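Local structure of aldo-keto reductase AKR2E4 (Bombyx mori, 3WCZ) at residues T78-L82 with L111-D115; V98-L102 with I114-L118; E182-T188 with N289-I295. The protein reduces 3-dehydroecdysone with NADPH as cosubstrate, showing no activity with NADH, and may take part in the regulation of molting. All coordinates share one frame; numbering follows the deposited sequence.

Contact 1: residues T78-L82 with L111-D115; sequences TREEL and LDYID. With EDO (1,2-ethanediol), chain D.
R79 reaches over to Y113 and D115 at the end of the (beta/alpha)8 barrel where its strands begin, in the aldo-keto reductase fold. Residues 78-82, with a 3-10 segment at 79-81, lead into strand 83-88. Residues 111-115 run into the start of the next parallel strand, 114-119.

The CB of R79 points toward 111-115. CG stands opposite the backbone N (chi1 171°), which sets it 3.6 Å from Y113 OH. The chain then bends at chi2, and CD passes L111 CD2 at 4.0 Å. NE gives its N-H to a water that also accepts from the backbone N of D112.

The guanidinium lies flat on one face of the Y113 ring, the two planes only 8° apart. It is an off-centre cation-pi stack, with R79 CZ 3.9 Å from the ring centroid and NH2 shifted toward the rim. R153 makes a second cation-pi contact with this tyrosine.

At the tip, two nitrogens grip one oxygen end-on: NH1 and NH2 lie 3.1 and 2.9 Å from D115 OD2. This oxygen sits in the guanidinium plane, while the carboxylate is turned 69° from that plane. NH1 meets the syn lone pair of OD2, whereas NH2 approaches from above the carboxylate plane. The backbone N of V84 also bonds to OD2, tying the salt bridge to the neighbouring strand. The other bond of NH2 goes to Y113 O at 2.9 Å, from above the carbonyl plane. A leucine here would remove the charge, and would probably leave D115 without its salt-bridge mate and Y113 O without this donor.

A water near the plane of the Y113 ring lies 2.7 Å from both Y113 OH and D115 OD1.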
loop_
_atom_site.group_PDB
_atom_site.type_symbol
_atom_site.label_atom_id
_atom_site.label_comp_id
_atom_site.label_asym_id
_atom_site.label_seq_id
_atom_site.Cartn_x
_atom_site.Cartn_y
_atom_site.Cartn_z
ATOM N N THR A 78 0.338 -10.829 -19.144
ATOM C CA THR A 78 0.784 -9.740 -20.009
ATOM C C THR A 78 0.857 -8.456 -19.203
ATOM O O THR A 78 0.283 -8.363 -18.124
ATOM C CB THR A 78 -0.162 -9.525 -21.158
ATOM O OG1 THR A 78 -1.434 -9.117 -20.633
ATOM C CG2 THR A 78 -0.308 -10.799 -21.992
ATOM N N ARG A 79 1.538 -7.443 -19.732
ATOM C CA ARG A 79 1.617 -6.174 -19.024
ATOM C C ARG A 79 0.257 -5.583 -18.677
ATOM O O ARG A 79 0.057 -5.082 -17.563
ATOM C CB ARG A 79 2.402 -5.148 -19.849
ATOM C CG ARG A 79 2.357 -3.707 -19.289
ATOM C CD ARG A 79 3.093 -3.587 -17.991
ATOM N NE ARG A 79 2.970 -2.285 -17.327
ATOM C CZ ARG A 79 2.071 -1.982 -16.383
ATOM N NH1 ARG A 79 1.148 -2.878 -16.014
ATOM N NH2 ARG A 79 2.105 -0.799 -15.764
ATOM N N GLU A 80 -0.709 -5.656 -19.580
ATOM C CA GLU A 80 -1.991 -5.029 -19.323
ATOM C C GLU A 80 -2.810 -5.733 -18.245
ATOM O O GLU A 80 -3.734 -5.143 -17.697
ATOM C CB GLU A 80 -2.782 -4.912 -20.626
ATOM C CG GLU A 80 -2.176 -3.876 -21.565
ATOM C CD GLU A 80 -2.404 -2.439 -21.097
ATOM O OE1 GLU A 80 -3.324 -2.205 -20.265
ATOM O OE2 GLU A 80 -1.662 -1.538 -21.574
ATOM N N GLU A 81 -2.455 -6.977 -17.931
ATOM C CA GLU A 81 -3.072 -7.718 -16.849
ATOM C C GLU A 81 -2.524 -7.359 -15.476
ATOM O O GLU A 81 -3.098 -7.760 -14.459
ATOM C CB GLU A 81 -2.900 -9.218 -17.103
ATOM C CG GLU A 81 -3.755 -9.704 -18.259
ATOM C CD GLU A 81 -3.482 -11.126 -18.699
ATOM O OE1 GLU A 81 -2.403 -11.690 -18.456
ATOM O OE2 GLU A 81 -4.404 -11.685 -19.350
ATOM N N LEU A 82 -1.385 -6.659 -15.425
ATOM C CA LEU A 82 -0.772 -6.272 -14.158
ATOM C C LEU A 82 -1.135 -4.855 -13.781
ATOM O O LEU A 82 -1.257 -4.000 -14.642
ATOM C CB LEU A 82 0.740 -6.375 -14.230
ATOM C CG LEU A 82 1.339 -7.746 -14.367
ATOM C CD1 LEU A 82 2.852 -7.647 -14.576
ATOM C CD2 LEU A 82 1.019 -8.565 -13.133
ATOM N N LEU A 111 9.142 -0.361 -17.313
ATOM C CA LEU A 111 7.755 -0.151 -17.750
ATOM C C LEU A 111 7.602 1.150 -18.531
ATOM O O LEU A 111 8.419 2.055 -18.366
ATOM C CB LEU A 111 6.815 -0.109 -16.534
ATOM C CG LEU A 111 6.889 -1.340 -15.632
ATOM C CD1 LEU A 111 5.911 -1.140 -14.463
ATOM C CD2 LEU A 111 6.600 -2.640 -16.374
ATOM N N ASP A 112 6.566 1.242 -19.364
ATOM C CA ASP A 112 6.251 2.449 -20.118
ATOM C C ASP A 112 5.220 3.339 -19.408
ATOM O O ASP A 112 5.071 4.511 -19.743
ATOM C CB ASP A 112 5.670 2.091 -21.481
ATOM C CG ASP A 112 6.606 1.258 -22.319
ATOM O OD1 ASP A 112 7.777 1.646 -22.465
ATOM O OD2 ASP A 112 6.162 0.199 -22.815
ATOM N N TYR A 113 4.495 2.777 -18.446
ATOM C CA TYR A 113 3.503 3.510 -17.684
ATOM C C TYR A 113 3.335 2.794 -16.350
ATOM O O TYR A 113 3.685 1.620 -16.221
ATOM C CB TYR A 113 2.143 3.577 -18.432
ATOM C CG TYR A 113 1.422 2.243 -18.508
ATOM C CD1 TYR A 113 1.743 1.337 -19.493
ATOM C CD2 TYR A 113 0.447 1.884 -17.576
ATOM C CE1 TYR A 113 1.122 0.106 -19.569
ATOM C CE2 TYR A 113 -0.187 0.651 -17.642
ATOM C CZ TYR A 113 0.164 -0.245 -18.641
ATOM O OH TYR A 113 -0.465 -1.474 -18.733
ATOM N N ILE A 114 2.835 3.539 -15.370
ATOM C CA ILE A 114 2.481 2.991 -14.067
ATOM C C ILE A 114 0.960 3.016 -13.950
ATOM O O ILE A 114 0.292 3.908 -14.480
ATOM C CB ILE A 114 3.164 3.812 -12.915
ATOM C CG1 ILE A 114 3.246 2.996 -11.626
ATOM C CG2 ILE A 114 2.463 5.121 -12.648
ATOM C CD1 ILE A 114 4.294 1.957 -11.673
ATOM N N ASP A 115 0.391 2.018 -13.288
ATOM C CA ASP A 115 -1.059 1.986 -13.114
ATOM C C ASP A 115 -1.506 2.963 -12.053
ATOM O O ASP A 115 -2.538 3.606 -12.194
ATOM C CB ASP A 115 -1.496 0.557 -12.792
ATOM C CG ASP A 115 -1.249 -0.356 -13.938
ATOM O OD1 ASP A 115 -2.133 -0.402 -14.846
ATOM O OD2 ASP A 115 -0.159 -0.961 -14.000
HETATM C C1 EDO D . -5.136 -5.276 -13.780
HETATM O O1 EDO D . -6.186 -4.807 -12.947
HETATM C C2 EDO D . -4.641 -4.106 -14.596
HETATM O O2 EDO D . -5.696 -3.570 -15.416
HETATM O O HOH W 1 4.804 -1.074 -19.391
HETATM O O HOH W 2 -2.093 -2.265 -16.758
#

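Contact 2: residues V98-L102 with I114-L118; sequences VVPAL and IDLYL
L102 lays its side chain over the ring of Y117 in a CH-pi contact. Its CD1 stands above the middle of one face, 3.8 Å from the ring centroid and 10° off the ring normal. CB meets the same ring farther out, 3.7 Å from Y117 CE2, and CD2 lies near Y117 CD2. The two side chains run past each other in opposite directions. Y117 turns its ring away from its own backbone N (chi1 -158°), which carries it toward helix 95-109.

The other apolar contacts are smaller. V98 CG1 comes to the ring edge, 4.1 Å from Y117 CE2. L102 CD1 also touches I114 CG2 at 3.8 Å, so one methyl serves both strand residues.

This is helix-on-sheet packing within the beta-alpha-beta unit formed by strand 83-88, helix 95-109 and strand 114-119 of the barrel. The axes of segments 98-102 and 116-118 approach to 11.0 Å, and their directions differ by 123°. M143 of helix 136-148 and L88 of strand 83-88 also touch Y117.

No hydrogen bond crosses the contact. Y117 OH lies 3.4 Å from L102 N, but at a poor angle, and that N-H is spent within the helix on V98 O. The hydroxyl rests beside A101, with A101 CB 3.7 Å from Y117 OH.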
loop_
_atom_site.group_PDB
_atom_site.type_symbol
_atom_site.label_atom_id
_atom_site.label_comp_id
_atom_site.label_asym_id
_atom_site.label_seq_id
_atom_site.Cartn_x
_atom_site.Cartn_y
_atom_site.Cartn_z
ATOM N N VAL A 98 7.953 16.041 -10.584
ATOM C CA VAL A 98 7.081 14.872 -10.485
ATOM C C VAL A 98 7.210 13.979 -11.718
ATOM O O VAL A 98 7.446 12.755 -11.591
ATOM C CB VAL A 98 5.616 15.292 -10.205
ATOM C CG1 VAL A 98 4.673 14.088 -10.172
ATOM C CG2 VAL A 98 5.523 16.073 -8.896
ATOM N N VAL A 99 7.060 14.532 -12.909
ATOM C CA VAL A 99 7.147 13.726 -14.109
ATOM C C VAL A 99 8.531 13.067 -14.243
ATOM O O VAL A 99 8.601 11.866 -14.504
ATOM C CB VAL A 99 6.676 14.514 -15.377
ATOM C CG1 VAL A 99 7.036 13.784 -16.661
ATOM C CG2 VAL A 99 5.165 14.740 -15.312
ATOM N N PRO A 100 9.634 13.835 -14.081
ATOM C CA PRO A 100 10.939 13.176 -14.158
ATOM C C PRO A 100 11.136 12.083 -13.102
ATOM O O PRO A 100 11.786 11.072 -13.391
ATOM C CB PRO A 100 11.922 14.346 -13.979
ATOM C CG PRO A 100 11.184 15.525 -14.534
ATOM C CD PRO A 100 9.751 15.306 -14.118
ATOM N N ALA A 101 10.614 12.282 -11.896
ATOM C CA ALA A 101 10.758 11.242 -10.878
ATOM C C ALA A 101 10.013 9.972 -11.308
ATOM O O ALA A 101 10.489 8.850 -11.102
ATOM C CB ALA A 101 10.250 11.724 -9.528
ATOM N N LEU A 102 8.845 10.157 -11.899
ATOM C CA LEU A 102 8.081 9.007 -12.404
ATOM C C LEU A 102 8.826 8.318 -13.546
ATOM O O LEU A 102 8.896 7.083 -13.605
ATOM C CB LEU A 102 6.693 9.421 -12.837
ATOM C CG LEU A 102 5.833 8.340 -13.506
ATOM C CD1 LEU A 102 5.676 7.110 -12.635
ATOM C CD2 LEU A 102 4.468 8.882 -13.808
ATOM N N ILE A 114 2.835 3.539 -15.370
ATOM C CA ILE A 114 2.481 2.991 -14.067
ATOM C C ILE A 114 0.960 3.016 -13.950
ATOM O O ILE A 114 0.292 3.908 -14.480
ATOM C CB ILE A 114 3.164 3.812 -12.915
ATOM C CG1 ILE A 114 3.246 2.996 -11.626
ATOM C CG2 ILE A 114 2.463 5.121 -12.648
ATOM C CD1 ILE A 114 4.294 1.957 -11.673
ATOM N N ASP A 115 0.391 2.018 -13.288
ATOM C CA ASP A 115 -1.059 1.986 -13.114
ATOM C C ASP A 115 -1.506 2.963 -12.053
ATOM O O ASP A 115 -2.538 3.606 -12.194
ATOM C CB ASP A 115 -1.496 0.557 -12.792
ATOM C CG ASP A 115 -1.249 -0.356 -13.938
ATOM O OD1 ASP A 115 -2.133 -0.402 -14.846
ATOM O OD2 ASP A 115 -0.159 -0.961 -14.000
ATOM N N LEU A 116 -0.718 3.116 -10.988
ATOM C CA LEU A 116 -1.051 4.037 -9.899
ATOM C C LEU A 116 0.230 4.671 -9.405
ATOM O O LEU A 116 1.165 3.986 -9.038
ATOM C CB LEU A 116 -1.738 3.283 -8.751
ATOM C CG LEU A 116 -2.127 4.111 -7.538
ATOM C CD1 LEU A 116 -3.048 5.246 -7.844
ATOM C CD2 LEU A 116 -2.778 3.182 -6.538
ATOM N N TYR A 117 0.264 5.997 -9.424
ATOM C CA TYR A 117 1.349 6.771 -8.823
ATOM C C TYR A 117 0.806 7.507 -7.617
ATOM O O TYR A 117 -0.237 8.162 -7.682
ATOM C CB TYR A 117 1.904 7.761 -9.821
ATOM C CG TYR A 117 3.303 8.249 -9.557
ATOM C CD1 TYR A 117 4.284 7.407 -9.070
ATOM C CD2 TYR A 117 3.679 9.552 -9.851
ATOM C CE1 TYR A 117 5.584 7.841 -8.874
ATOM C CE2 TYR A 117 4.972 9.997 -9.652
ATOM C CZ TYR A 117 5.920 9.132 -9.167
ATOM O OH TYR A 117 7.213 9.601 -9.015
ATOM N N LEU A 118 1.513 7.384 -6.489
ATOM C CA LEU A 118 1.118 7.994 -5.224
ATOM C C LEU A 118 2.134 8.995 -4.734
ATOM O O LEU A 118 3.343 8.729 -4.793
ATOM C CB LEU A 118 0.993 6.920 -4.139
ATOM C CG LEU A 118 -0.002 5.793 -4.430
ATOM C CD1 LEU A 118 0.032 4.787 -3.290
ATOM C CD2 LEU A 118 -1.398 6.296 -4.614
#

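Contact 3: residues E182-T188 with N289-I295; sequences EVNPTNT and NKNHRVI. With EDO (1,2-ethanediol), chain E; EDO (1,2-ethanediol), chain F.
T186 and N289 bring their CA atoms to 4.0 Å where the type I beta turn N184-N187 meets the irregular chain 289-295. T186 O takes two backbone donors from opposite faces of its carbonyl plane: H292 N and K290 N, both at 3.0 Å. The H292 bond is almost straight (177°).

E182 holds the far end. Fully extended (chi1 -175°, chi2 179°), its side chain brings the carboxylate to the backbone of 294-295, where it receives two successive N-H groups. V294 N meets the syn lone pair of E182 OE2 at 2.8 Å, and I295 N lies 3.1 Å from E182 OE1. N184 ND2 bonds to OE2 on its anti side at 3.0 Å, and its amide also reaches S207 O. A water joins E182 OE1 to R293 NH1.

N289 works in the other direction. Its OD1 accepts from T188 N at 3.0 Å and, from the opposite face, from N291 N, which closes an Asx turn. N187 OD1 lies 3.5 Å from R293 CG, where the two side chains meet.

Another water links N184 OD1, T186 OG1 and H292 O. In aldo-keto reductases the C-terminal loop borders the substrate pocket, and here I295 touches the bound NADP.

Segment 182-188 connects strand 178-182 to helix 190-198, and segment 289-295 follows helix 279-286. P185 and T188 pack on helix 241-251, while E182 and I295 touch Y206 of strand 202-206.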
loop_
_atom_site.group_PDB
_atom_site.type_symbol
_atom_site.label_atom_id
_atom_site.label_comp_id
_atom_site.label_asym_id
_atom_site.label_seq_id
_atom_site.Cartn_x
_atom_site.Cartn_y
_atom_site.Cartn_z
ATOM N N GLU A 182 -1.860 3.346 6.990
ATOM C CA GLU A 182 -1.673 2.191 7.859
ATOM C C GLU A 182 -2.984 1.733 8.458
ATOM O O GLU A 182 -3.631 2.507 9.155
ATOM C CB GLU A 182 -0.699 2.538 8.983
ATOM C CG GLU A 182 -0.399 1.332 9.816
ATOM C CD GLU A 182 0.573 1.561 10.939
ATOM O OE1 GLU A 182 1.453 2.432 10.857
ATOM O OE2 GLU A 182 0.493 0.803 11.922
ATOM N N VAL A 183 -3.370 0.481 8.213
ATOM C CA VAL A 183 -4.564 -0.077 8.834
ATOM C C VAL A 183 -4.293 -1.500 9.274
ATOM O O VAL A 183 -3.883 -2.355 8.470
ATOM C CB VAL A 183 -5.832 -0.026 7.936
ATOM C CG1 VAL A 183 -7.061 -0.295 8.785
ATOM C CG2 VAL A 183 -5.951 1.308 7.224
ATOM N N ASN A 184 -4.527 -1.746 10.566
ATOM C CA ASN A 184 -4.294 -3.046 11.184
ATOM C C ASN A 184 -4.996 -2.998 12.553
ATOM O O ASN A 184 -5.594 -1.980 12.903
ATOM C CB ASN A 184 -2.788 -3.342 11.276
ATOM C CG ASN A 184 -2.027 -2.228 11.950
ATOM O OD1 ASN A 184 -2.413 -1.782 13.044
ATOM N ND2 ASN A 184 -0.987 -1.725 11.292
ATOM N N PRO A 185 -4.965 -4.108 13.327
ATOM C CA PRO A 185 -5.867 -4.118 14.489
ATOM C C PRO A 185 -5.539 -3.114 15.574
ATOM O O PRO A 185 -6.433 -2.701 16.322
ATOM C CB PRO A 185 -5.728 -5.559 15.036
ATOM C CG PRO A 185 -5.393 -6.380 13.802
ATOM C CD PRO A 185 -4.480 -5.457 12.984
ATOM N N THR A 186 -4.280 -2.736 15.673
ATOM C CA THR A 186 -3.875 -1.762 16.690
ATOM C C THR A 186 -3.825 -0.312 16.181
ATOM O O THR A 186 -3.538 0.615 16.962
ATOM C CB THR A 186 -2.548 -2.171 17.364
ATOM O OG1 THR A 186 -1.631 -2.710 16.406
ATOM C CG2 THR A 186 -2.816 -3.241 18.384
ATOM N N ASN A 187 -4.148 -0.122 14.906
ATOM C CA ASN A 187 -4.173 1.224 14.297
ATOM C C ASN A 187 -5.248 1.192 13.218
ATOM O O ASN A 187 -4.960 1.062 12.017
ATOM C CB ASN A 187 -2.815 1.614 13.727
ATOM C CG ASN A 187 -2.714 3.100 13.391
ATOM O OD1 ASN A 187 -2.595 3.924 14.286
ATOM N ND2 ASN A 187 -2.741 3.444 12.107
ATOM N N THR A 188 -6.497 1.269 13.641
ATOM C CA THR A 188 -7.607 0.924 12.772
ATOM C C THR A 188 -8.099 2.078 11.876
ATOM O O THR A 188 -8.824 1.852 10.898
ATOM C CB THR A 188 -8.780 0.390 13.580
ATOM O OG1 THR A 188 -9.168 1.379 14.532
ATOM C CG2 THR A 188 -8.428 -0.891 14.298
ATOM N N ASN A 289 -7.926 -1.600 18.717
ATOM C CA ASN A 289 -7.282 -0.346 18.339
ATOM C C ASN A 289 -6.611 0.348 19.512
ATOM O O ASN A 289 -7.228 0.532 20.571
ATOM C CB ASN A 289 -8.300 0.613 17.740
ATOM C CG ASN A 289 -7.643 1.865 17.223
ATOM O OD1 ASN A 289 -6.594 1.801 16.600
ATOM N ND2 ASN A 289 -8.229 3.016 17.531
ATOM N N LYS A 290 -5.391 0.829 19.269
ATOM C CA LYS A 290 -4.635 1.635 20.220
ATOM C C LYS A 290 -4.129 2.913 19.559
ATOM O O LYS A 290 -3.395 3.676 20.185
ATOM C CB LYS A 290 -3.415 0.845 20.705
ATOM C CG LYS A 290 -3.731 -0.379 21.507
ATOM C CD LYS A 290 -4.290 0.013 22.825
ATOM C CE LYS A 290 -4.363 -1.196 23.765
ATOM N NZ LYS A 290 -4.887 -0.800 25.101
ATOM N N ASN A 291 -4.471 3.133 18.291
ATOM C CA ASN A 291 -3.858 4.218 17.499
ATOM C C ASN A 291 -2.348 4.182 17.652
ATOM O O ASN A 291 -1.678 5.223 17.782
ATOM C CB ASN A 291 -4.412 5.579 17.901
ATOM C CG ASN A 291 -5.930 5.612 17.846
ATOM O OD1 ASN A 291 -6.550 5.322 16.824
ATOM N ND2 ASN A 291 -6.546 5.934 18.969
ATOM N N HIS A 292 -1.789 2.988 17.587
ATOM C CA HIS A 292 -0.367 2.784 17.759
ATOM C C HIS A 292 0.181 2.356 16.414
ATOM O O HIS A 292 -0.104 1.255 15.942
ATOM C CB HIS A 292 -0.144 1.708 18.824
ATOM C CG HIS A 292 1.292 1.436 19.160
ATOM N ND1 HIS A 292 1.663 0.892 20.375
ATOM C CD2 HIS A 292 2.444 1.622 18.471
ATOM C CE1 HIS A 292 2.972 0.759 20.416
ATOM N NE2 HIS A 292 3.475 1.196 19.277
ATOM N N ARG A 293 0.986 3.223 15.812
ATOM C CA ARG A 293 1.486 3.006 14.468
ATOM C C ARG A 293 2.704 2.118 14.438
ATOM O O ARG A 293 3.652 2.307 15.206
ATOM C CB ARG A 293 1.795 4.334 13.785
ATOM C CG ARG A 293 0.612 5.250 13.640
ATOM C CD ARG A 293 1.064 6.659 13.234
ATOM N NE ARG A 293 -0.037 7.602 13.151
ATOM C CZ ARG A 293 -0.830 7.741 12.101
ATOM N NH1 ARG A 293 -0.670 7.008 11.016
ATOM N NH2 ARG A 293 -1.811 8.626 12.159
ATOM N N VAL A 294 2.692 1.138 13.548
ATOM C CA VAL A 294 3.882 0.407 13.156
ATOM C C VAL A 294 4.912 1.343 12.527
ATOM O O VAL A 294 6.104 1.238 12.797
ATOM C CB VAL A 294 3.544 -0.720 12.154
ATOM C CG1 VAL A 294 4.800 -1.351 11.568
ATOM C CG2 VAL A 294 2.710 -1.787 12.830
ATOM N N ILE A 295 4.446 2.248 11.674
ATOM C CA ILE A 295 5.341 3.168 10.955
ATOM C C ILE A 295 5.369 4.504 11.688
ATOM O O ILE A 295 4.414 5.275 11.670
ATOM C CB ILE A 295 4.923 3.320 9.452
ATOM C CG1 ILE A 295 4.947 1.948 8.750
ATOM C CG2 ILE A 295 5.799 4.335 8.730
ATOM C CD1 ILE A 295 6.300 1.247 8.695
HETATM C C1 EDO E . -10.050 6.579 17.524
HETATM O O1 EDO E . -9.699 5.794 18.692
HETATM C C2 EDO E . -11.420 6.206 16.964
HETATM O O2 EDO E . -11.426 4.839 16.503
HETATM C C1 EDO F . -3.078 9.171 8.267
HETATM O O1 EDO F . -2.975 8.351 9.443
HETATM C C2 EDO F . -1.754 9.809 7.977
HETATM O O2 EDO F . -0.706 8.828 7.933
HETATM O O HOH W 3 -0.893 5.986 7.970
HETATM O O HOH W 4 1.518 5.059 10.243
HETATM O O HOH W 5 -0.412 -1.106 14.719
#

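How the contacts relate
Contacts 1 and 2 share I114 and D115, and their centres are about 13 Å apart. Both use strand 114-119: contact 1 joins its start to the loop before strand 83-88, and contact 2 packs helix 95-109 against it. Contact 3 comes later in the chain and lies on the opposite side of the chain's centre; its centre is about 32 Å from that of contact 1 and about 28 Å from that of contact 2. It touches neither. Its first segment follows strand 178-182 of the same parallel sheet. The first two contacts thus belong to the barrel framework, on one side of the fold. Contact 3 fastens the C-terminal loop beside the cofactor, on the other side.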